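Local coordinates for endo-beta-mannanase (Opitutaceae bacterium TAV5, PDB 7BOB) that acts as an exo-beta-1,4-mannosidase of glycoside hydrolase family 5, probably releasing mannose from non-reducing ends of beta-1,4-linked mannosides in the hindgut of a wood-feeding termite, at the interface of chains A and B. Coordinates in Å, arbitrary orientation; residue numbers count along the deposited sequence, not the author numbering. Chains: chain A/B, Endo-beta-mannanase.

Contact 1: the interface of chains A and B. Residues chain A 494-495, 519; chain B 244-245, 253-254, 286.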
loop_
_atom_site.group_PDB
_atom_site.type_symbol
_atom_site.label_atom_id
_atom_site.label_comp_id
_atom_site.label_asym_id
_atom_site.label_seq_id
_atom_site.Cartn_x
_atom_site.Cartn_y
_atom_site.Cartn_z
ATOM N N ASP A 494 27.576 15.279 -11.803
ATOM C CA ASP A 494 26.688 15.647 -10.709
ATOM C C ASP A 494 25.307 15.113 -11.037
ATOM O O ASP A 494 25.020 14.760 -12.185
ATOM C CB ASP A 494 26.628 17.173 -10.501
ATOM C CG ASP A 494 25.922 17.576 -9.201
ATOM O OD1 ASP A 494 25.669 16.697 -8.338
ATOM O OD2 ASP A 494 25.606 18.775 -9.035
ATOM N N TYR A 495 24.455 15.066 -10.016
ATOM C CA TYR A 495 23.029 14.971 -10.269
ATOM C C TYR A 495 22.499 16.307 -10.779
ATOM O O TYR A 495 23.150 17.346 -10.672
ATOM C CB TYR A 495 22.287 14.583 -9.000
ATOM C CG TYR A 495 22.902 13.391 -8.311
ATOM C CD1 TYR A 495 22.659 12.093 -8.766
ATOM C CD2 TYR A 495 23.747 13.564 -7.223
ATOM C CE1 TYR A 495 23.227 11.008 -8.129
ATOM C CE2 TYR A 495 24.322 12.502 -6.597
ATOM C CZ TYR A 495 24.058 11.224 -7.039
ATOM O OH TYR A 495 24.640 10.168 -6.375
ATOM N N MET A 519 15.866 9.804 -10.835
ATOM C CA MET A 519 17.019 10.691 -10.765
ATOM C C MET A 519 17.585 10.931 -12.160
ATOM O O MET A 519 17.551 10.054 -13.041
ATOM C CB MET A 519 18.108 10.119 -9.863
ATOM C CG MET A 519 17.681 10.074 -8.409
ATOM S SD MET A 519 19.023 9.630 -7.302
ATOM C CE MET A 519 19.217 7.872 -7.678
ATOM N N VAL B 244 22.650 12.018 -2.374
ATOM C CA VAL B 244 21.852 11.287 -3.365
ATOM C C VAL B 244 20.391 11.723 -3.314
ATOM O O VAL B 244 19.751 11.619 -2.262
ATOM C CB VAL B 244 21.968 9.772 -3.153
ATOM C CG1 VAL B 244 21.273 9.018 -4.295
ATOM C CG2 VAL B 244 23.421 9.377 -3.059
ATOM N N PRO B 245 19.827 12.215 -4.418
ATOM C CA PRO B 245 18.480 12.809 -4.350
ATOM C C PRO B 245 17.409 11.919 -3.735
ATOM O O PRO B 245 16.663 12.387 -2.868
ATOM C CB PRO B 245 18.190 13.136 -5.816
ATOM C CG PRO B 245 19.537 13.446 -6.368
ATOM C CD PRO B 245 20.462 12.452 -5.727
ATOM N N SER B 253 18.524 18.315 -5.959
ATOM C CA SER B 253 19.116 18.196 -7.290
ATOM C C SER B 253 20.608 17.902 -7.287
ATOM O O SER B 253 21.220 17.931 -8.363
ATOM C CB SER B 253 18.886 19.477 -8.110
ATOM O OG SER B 253 17.516 19.780 -8.227
ATOM N N GLY B 254 21.231 17.676 -6.129
ATOM C CA GLY B 254 22.620 17.241 -6.135
ATOM C C GLY B 254 23.678 18.103 -5.465
ATOM O O GLY B 254 23.358 18.970 -4.651
ATOM N N LEU B 286 29.467 10.644 -5.696
ATOM C CA LEU B 286 30.156 10.914 -6.951
ATOM C C LEU B 286 31.570 11.374 -6.632
ATOM O O LEU B 286 31.748 12.385 -5.959
ATOM C CB LEU B 286 29.401 11.973 -7.745
ATOM C CG LEU B 286 27.909 11.666 -7.841
ATOM C CD1 LEU B 286 27.167 12.875 -8.330
ATOM C CD2 LEU B 286 27.662 10.464 -8.762
HETATM O O HOH W 1 23.163 19.857 -8.441
#
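Strand 490-496 of chain A, with A:Met519 from a nearby loop, meets the loop residue B:Val244 and the 3-10 helix 245-247 that follows it, the turn at B:Ser253 and B:Gly254, and the loop at B:Leu286. This is a mainly apolar patch of the trimer interface. A:Tyr495 is its centre. Its ring is held between two aliphatic groups. B:Pro245 CD sits over the middle of one face, 3.6 Å from the ring centroid of A:Tyr495. B:Leu286 CD1 covers the opposite face but is shifted toward the rim, where it comes 3.4 Å from A:Tyr495 CE2. CG of the tyrosine lies anti to its carbonyl carbon (chi1 -49°), which directs the ring into this slot. Contact on both faces probably limits how the ring can turn. The phenol oxygen A:Tyr495 OH reaches B:Val244 CG2 at 3.6 Å. A:Met519 crosses B:Pro245 at about a right angle. The sulfur A:Met519 SD lies 3.5 Å from B:Pro245 CD, so this one ring carbon touches both tyrosine and methionine. The bend at chi3 of A:Met519 (-72°) turns CE toward B:Val244 CG1. B:Ser253 O points at A:Tyr495 O, which is turned across it. Both are acceptors, so the close approach is doubtful. A water links the polar groups here: it lies 2.7 Å from the carboxylate oxygen A:Asp494 OD2 and 2.7 Å from the carbonyl oxygen B:Ser253 O.

Contact 2: the interface of chains A and B. Residues chain A 402, 478-479; chain B 331-334.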
loop_
_atom_site.group_PDB
_atom_site.type_symbol
_atom_site.label_atom_id
_atom_site.label_comp_id
_atom_site.label_asym_id
_atom_site.label_seq_id
_atom_site.Cartn_x
_atom_site.Cartn_y
_atom_site.Cartn_z
ATOM N N PRO A 402 19.863 -6.051 -8.310
ATOM C CA PRO A 402 20.040 -4.594 -8.173
ATOM C C PRO A 402 18.740 -3.797 -8.106
ATOM O O PRO A 402 18.802 -2.571 -8.005
ATOM C CB PRO A 402 20.857 -4.218 -9.418
ATOM C CG PRO A 402 20.620 -5.330 -10.400
ATOM C CD PRO A 402 20.476 -6.571 -9.546
ATOM N N VAL A 478 22.847 3.701 -9.917
ATOM C CA VAL A 478 23.256 2.879 -8.781
ATOM C C VAL A 478 24.411 1.963 -9.167
ATOM O O VAL A 478 25.237 1.602 -8.322
ATOM C CB VAL A 478 22.041 2.107 -8.219
ATOM C CG1 VAL A 478 22.472 0.975 -7.279
ATOM C CG2 VAL A 478 21.135 3.080 -7.458
ATOM N N ASN A 479 24.539 1.620 -10.447
ATOM C CA ASN A 479 25.659 0.798 -10.883
ATOM C C ASN A 479 26.602 1.551 -11.808
ATOM O O ASN A 479 27.320 0.928 -12.601
ATOM C CB ASN A 479 25.147 -0.471 -11.549
ATOM C CG ASN A 479 24.583 -1.454 -10.534
ATOM O OD1 ASN A 479 25.335 -2.047 -9.764
ATOM N ND2 ASN A 479 23.256 -1.579 -10.489
ATOM N N LYS B 331 26.015 -5.718 -7.209
ATOM C CA LYS B 331 24.667 -5.224 -7.471
ATOM C C LYS B 331 24.533 -3.713 -7.247
ATOM O O LYS B 331 23.644 -3.088 -7.836
ATOM C CB LYS B 331 23.658 -5.951 -6.582
ATOM C CG LYS B 331 23.790 -5.569 -5.116
ATOM C CD LYS B 331 22.690 -6.206 -4.248
ATOM C CE LYS B 331 22.594 -5.514 -2.908
ATOM N NZ LYS B 331 21.320 -5.824 -2.206
ATOM N N ASN B 332 25.339 -3.120 -6.372
ATOM C CA ASN B 332 25.356 -1.660 -6.178
ATOM C C ASN B 332 26.763 -1.160 -6.487
ATOM O O ASN B 332 27.526 -0.828 -5.573
ATOM C CB ASN B 332 24.952 -1.249 -4.758
ATOM C CG ASN B 332 23.491 -1.512 -4.451
ATOM O OD1 ASN B 332 22.716 -1.933 -5.319
ATOM N ND2 ASN B 332 23.097 -1.230 -3.216
ATOM N N ASN B 333 27.113 -1.104 -7.769
ATOM C CA ASN B 333 28.514 -0.840 -8.087
ATOM C C ASN B 333 28.948 0.591 -7.769
ATOM O O ASN B 333 30.156 0.842 -7.713
ATOM C CB ASN B 333 28.795 -1.185 -9.546
ATOM C CG ASN B 333 30.285 -1.360 -9.836
ATOM O OD1 ASN B 333 30.792 -0.819 -10.813
ATOM N ND2 ASN B 333 30.984 -2.112 -8.991
ATOM N N PHE B 334 28.024 1.518 -7.495
ATOM C CA PHE B 334 28.465 2.835 -7.045
ATOM C C PHE B 334 29.304 2.704 -5.785
ATOM O O PHE B 334 30.150 3.561 -5.504
ATOM C CB PHE B 334 27.269 3.770 -6.812
ATOM C CG PHE B 334 26.562 3.559 -5.490
ATOM C CD1 PHE B 334 25.460 2.720 -5.403
ATOM C CD2 PHE B 334 26.989 4.203 -4.340
ATOM C CE1 PHE B 334 24.790 2.525 -4.157
ATOM C CE2 PHE B 334 26.330 4.008 -3.107
ATOM C CZ PHE B 334 25.230 3.156 -3.026
HETATM O O HOH W 2 29.929 0.502 -13.078
#
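A:Asn479 leans from 3-10 helix 477-479 onto the backbone of B:Lys331 and B:Asn333. Its CB carries the amide outward from the helix, with CG anti to the carbonyl carbon (chi1 -73°). A:Asn479 CG stands 3.3 Å from the carbonyl oxygen B:Lys331 O. A:Asn479 OD1 then accepts a hydrogen bond from the backbone B:Asn333 N at 2.8 Å. That bond is nearly straight (162° at H), although the donor sits above the amide plane. A:Asn479 ND2 points toward B:Lys331 O for a weak bond of 3.1 Å. The same carbonyl also lies close to OD1, acceptor against acceptor, and this detail of the amide is doubtful. Replacing A:Asn479 by a leucine would probably leave the backbone N-H of B:Asn333 without its acceptor and let this stretch of chain B shift. Next to it, B:Phe334 N donates to A:Val478 O at 2.9 Å. Two successive backbone N-H groups of chain B thus bind two successive residues of chain A. A:Val478 CG1 packs beside the B:Asn332 side chain, both pointing the same way. A:Pro402 CB rests 3.4 Å from B:Lys331 O. A water joins the two chains, 2.7 Å from A:Asn479 O and 2.8 Å from the side-chain oxygen B:Asn333 OD1.

Contact 3: the interface of chains A and B. Residues chain A 454, 481-483; chain B 321, 333, 336-337.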
loop_
_atom_site.group_PDB
_atom_site.type_symbol
_atom_site.label_atom_id
_atom_site.label_comp_id
_atom_site.label_asym_id
_atom_site.label_seq_id
_atom_site.Cartn_x
_atom_site.Cartn_y
_atom_site.Cartn_z
ATOM N N LEU A 454 27.523 -5.374 -11.873
ATOM C CA LEU A 454 28.883 -5.263 -12.388
ATOM C C LEU A 454 29.211 -6.380 -13.377
ATOM O O LEU A 454 29.818 -6.128 -14.426
ATOM C CB LEU A 454 29.868 -5.273 -11.221
ATOM C CG LEU A 454 31.317 -5.342 -11.675
ATOM C CD1 LEU A 454 31.628 -4.091 -12.468
ATOM C CD2 LEU A 454 32.238 -5.484 -10.478
ATOM N N ALA A 481 29.740 3.190 -12.061
ATOM C CA ALA A 481 31.082 3.494 -11.579
ATOM C C ALA A 481 32.071 3.358 -12.736
ATOM O O ALA A 481 31.720 3.678 -13.877
ATOM C CB ALA A 481 31.456 2.593 -10.404
ATOM N N GLN A 482 33.295 2.891 -12.476
ATOM C CA GLN A 482 34.290 2.856 -13.548
ATOM C C GLN A 482 33.814 1.997 -14.707
ATOM O O GLN A 482 33.845 2.436 -15.858
ATOM C CB GLN A 482 35.640 2.353 -13.035
ATOM C CG GLN A 482 36.311 3.267 -12.001
ATOM C CD GLN A 482 35.981 2.857 -10.566
ATOM O OE1 GLN A 482 34.966 2.182 -10.309
ATOM N NE2 GLN A 482 36.839 3.254 -9.628
ATOM N N ALA A 483 33.325 0.776 -14.415
ATOM C CA ALA A 483 32.967 -0.156 -15.486
ATOM C C ALA A 483 31.909 0.440 -16.406
ATOM O O ALA A 483 32.088 0.472 -17.631
ATOM C CB ALA A 483 32.486 -1.492 -14.910
ATOM N N ASP B 321 38.714 3.371 -2.872
ATOM C CA ASP B 321 37.895 2.727 -3.888
ATOM C C ASP B 321 37.963 1.225 -3.662
ATOM O O ASP B 321 38.992 0.701 -3.237
ATOM C CB ASP B 321 38.402 3.025 -5.302
ATOM C CG ASP B 321 38.100 4.425 -5.765
ATOM O OD1 ASP B 321 37.216 5.079 -5.178
ATOM O OD2 ASP B 321 38.750 4.869 -6.744
ATOM N N ASN B 333 27.113 -1.104 -7.769
ATOM C CA ASN B 333 28.514 -0.840 -8.087
ATOM C C ASN B 333 28.948 0.591 -7.769
ATOM O O ASN B 333 30.156 0.842 -7.713
ATOM C CB ASN B 333 28.795 -1.185 -9.546
ATOM C CG ASN B 333 30.285 -1.360 -9.836
ATOM O OD1 ASN B 333 30.792 -0.819 -10.813
ATOM N ND2 ASN B 333 30.984 -2.112 -8.991
ATOM N N SER B 336 31.673 0.836 -5.304
ATOM C CA SER B 336 33.058 0.580 -5.690
ATOM C C SER B 336 33.907 1.833 -5.841
ATOM O O SER B 336 35.126 1.699 -6.016
ATOM C CB SER B 336 33.126 -0.200 -7.019
ATOM O OG SER B 336 32.714 0.575 -8.136
ATOM N N GLU B 337 33.322 3.036 -5.797
ATOM C CA GLU B 337 34.072 4.261 -6.096
ATOM C C GLU B 337 33.691 5.382 -5.127
ATOM O O GLU B 337 33.301 6.487 -5.504
ATOM C CB GLU B 337 33.854 4.694 -7.545
ATOM C CG GLU B 337 34.856 5.742 -8.027
ATOM C CD GLU B 337 34.656 6.129 -9.478
ATOM O OE1 GLU B 337 33.831 5.483 -10.160
ATOM O OE2 GLU B 337 35.329 7.089 -9.932
HETATM O O HOH W 3 29.929 0.502 -13.078
#
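The backbone of A:Ala481 is extended just before helix 482-488 begins, and its methyl faces the 3-10 helix 333-337 of chain B. A:Ala481 CB sits 3.3 Å from the hydroxyl oxygen B:Ser336 OG and 3.5 Å from the carbonyl oxygen B:Asn333 O. These two chain B atoms are tied to each other. B:Ser336 OG donates to B:Asn333 O at 2.6 Å, in the carbonyl plane, which fixes the hydroxyl under the methyl. The neighbouring A:Gln482 lays its amide against the carboxylate of B:Glu337. The two planes are stacked, 18° apart. The amide carbon A:Gln482 CD is 3.4 Å from B:Glu337 OE1. A bend at chi2 of the glutamine (94°) brings the amide round over the carboxylate, while B:Glu337 is extended. A:Gln482 NE2 passes 3.6 Å from B:Glu337 CG. With the glutamine cut back to an alanine here, the carboxylate of B:Glu337 would probably lose the amide stacked on it and be freer to turn. Elsewhere in the patch, A:Leu454 crosses the amide of B:Asn333, with A:Leu454 CD1 4.0 Å from B:Asn333 CG. A:Ala481 N bonds a water at 2.9 Å, and that water also reaches the side-chain oxygen of B:Asn333. In the fold, chain A contributes the start of helices 454-465 and 482-488, both beyond the catalytic barrel in sequence. Chain B contributes the segment that follows strand 311-316 and precedes helix 352-364.

Contact 4: the interface of chains A and B. Residues chain A 399-400; chain B 327, 330.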
loop_
_atom_site.group_PDB
_atom_site.type_symbol
_atom_site.label_atom_id
_atom_site.label_comp_id
_atom_site.label_asym_id
_atom_site.label_seq_id
_atom_site.Cartn_x
_atom_site.Cartn_y
_atom_site.Cartn_z
ATOM N N HIS A 399 18.916 -11.372 -2.714
ATOM C CA HIS A 399 19.904 -10.477 -2.131
ATOM C C HIS A 399 20.955 -10.024 -3.131
ATOM O O HIS A 399 21.825 -9.219 -2.769
ATOM C CB HIS A 399 20.557 -11.163 -0.933
ATOM C CG HIS A 399 19.568 -11.599 0.107
ATOM N ND1 HIS A 399 19.469 -12.905 0.543
ATOM C CD2 HIS A 399 18.617 -10.906 0.779
ATOM C CE1 HIS A 399 18.505 -12.994 1.443
ATOM N NE2 HIS A 399 17.973 -11.794 1.605
ATOM N N ARG A 400 20.893 -10.499 -4.373
ATOM C CA ARG A 400 21.846 -10.104 -5.400
ATOM C C ARG A 400 21.191 -9.316 -6.523
ATOM O O ARG A 400 21.861 -8.975 -7.507
ATOM C CB ARG A 400 22.590 -11.341 -5.937
ATOM C CG ARG A 400 23.678 -11.782 -4.939
ATOM C CD ARG A 400 24.463 -13.061 -5.290
ATOM N NE ARG A 400 25.817 -13.031 -4.698
ATOM C CZ ARG A 400 26.944 -12.753 -5.366
ATOM N NH1 ARG A 400 26.909 -12.497 -6.675
ATOM N NH2 ARG A 400 28.118 -12.740 -4.729
ATOM N N HIS B 327 29.932 -9.558 -3.737
ATOM C CA HIS B 327 28.756 -9.013 -3.074
ATOM C C HIS B 327 29.186 -8.099 -1.927
ATOM O O HIS B 327 30.063 -8.479 -1.141
ATOM C CB HIS B 327 27.900 -10.168 -2.556
ATOM C CG HIS B 327 26.604 -9.753 -1.927
ATOM N ND1 HIS B 327 26.398 -9.778 -0.561
ATOM C CD2 HIS B 327 25.430 -9.359 -2.476
ATOM C CE1 HIS B 327 25.163 -9.389 -0.295
ATOM N NE2 HIS B 327 24.556 -9.127 -1.441
ATOM N N ILE B 330 28.748 -5.869 -6.492
ATOM C CA ILE B 330 28.321 -6.247 -7.832
ATOM C C ILE B 330 26.951 -5.661 -8.154
ATOM O O ILE B 330 26.721 -5.172 -9.262
ATOM C CB ILE B 330 28.328 -7.780 -7.985
ATOM C CG1 ILE B 330 29.757 -8.331 -7.940
ATOM C CG2 ILE B 330 27.615 -8.194 -9.275
ATOM C CD1 ILE B 330 29.803 -9.858 -7.747
#
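The backbone carbonyl oxygen A:His399 O accepts a hydrogen bond from the imidazole nitrogen B:His327 NE2 at 3.0 Å. The bond is somewhat bent, 139° at the hydrogen. The donor stands above the carbonyl plane by 39°, and the oxygen is slightly tilted out of the imidazole plane. The bond implies that NE2 acts as the donor; the charge of the ring is not seen. B:His327 has CG anti to the backbone N (chi1 -176°), which swings the ring away from its own chain and across to the loop of chain A. A:Arg400 crosses the histidine at a slant, its chain extended from CG to NE. Its guanidinium is turned only modestly from the imidazole plane. A:Arg400 CG lies 3.9 Å from B:His327 CD2, near the start of the arginine. Further out, the guanidinium nitrogen A:Arg400 NH2 comes 3.4 Å from B:His327 CB. The arginine thus spans the histidine from its ring to its CB. The other branch, A:Arg400 NH1, approaches B:Ile330 CD1 at 4.1 Å. The nearby guanidinium may weigh against a positive imidazole. In the fold, A:His399 and A:Arg400 belong to the loop between strand 385-389 and helix 406-422. B:His327 and B:Ile330 lie in the long loop that follows strand 311-316 and runs up to the short helical turn 333-337.

The four contacts are patches of one interface between chains A and B. Contact 2 and contact 3 have centres about 8 Å apart and share B:Asn333. One water touches both, binding A:Asn479 O, A:Ala481 N and B:Asn333 OD1. Contact 4 lies about 9 Å from contact 2, and its chain B residues precede B:Lys331 in the same loop. Contact 1 is set apart, about 15 Å from contact 2 and 23 Å from contact 4. Chain A always offers segments beyond residue 398, and chain B offers loops following barrel strands. This unlike pairing suits a ring-like trimer, with one subunit's C-terminal region probably bracing its neighbour's catalytic barrel.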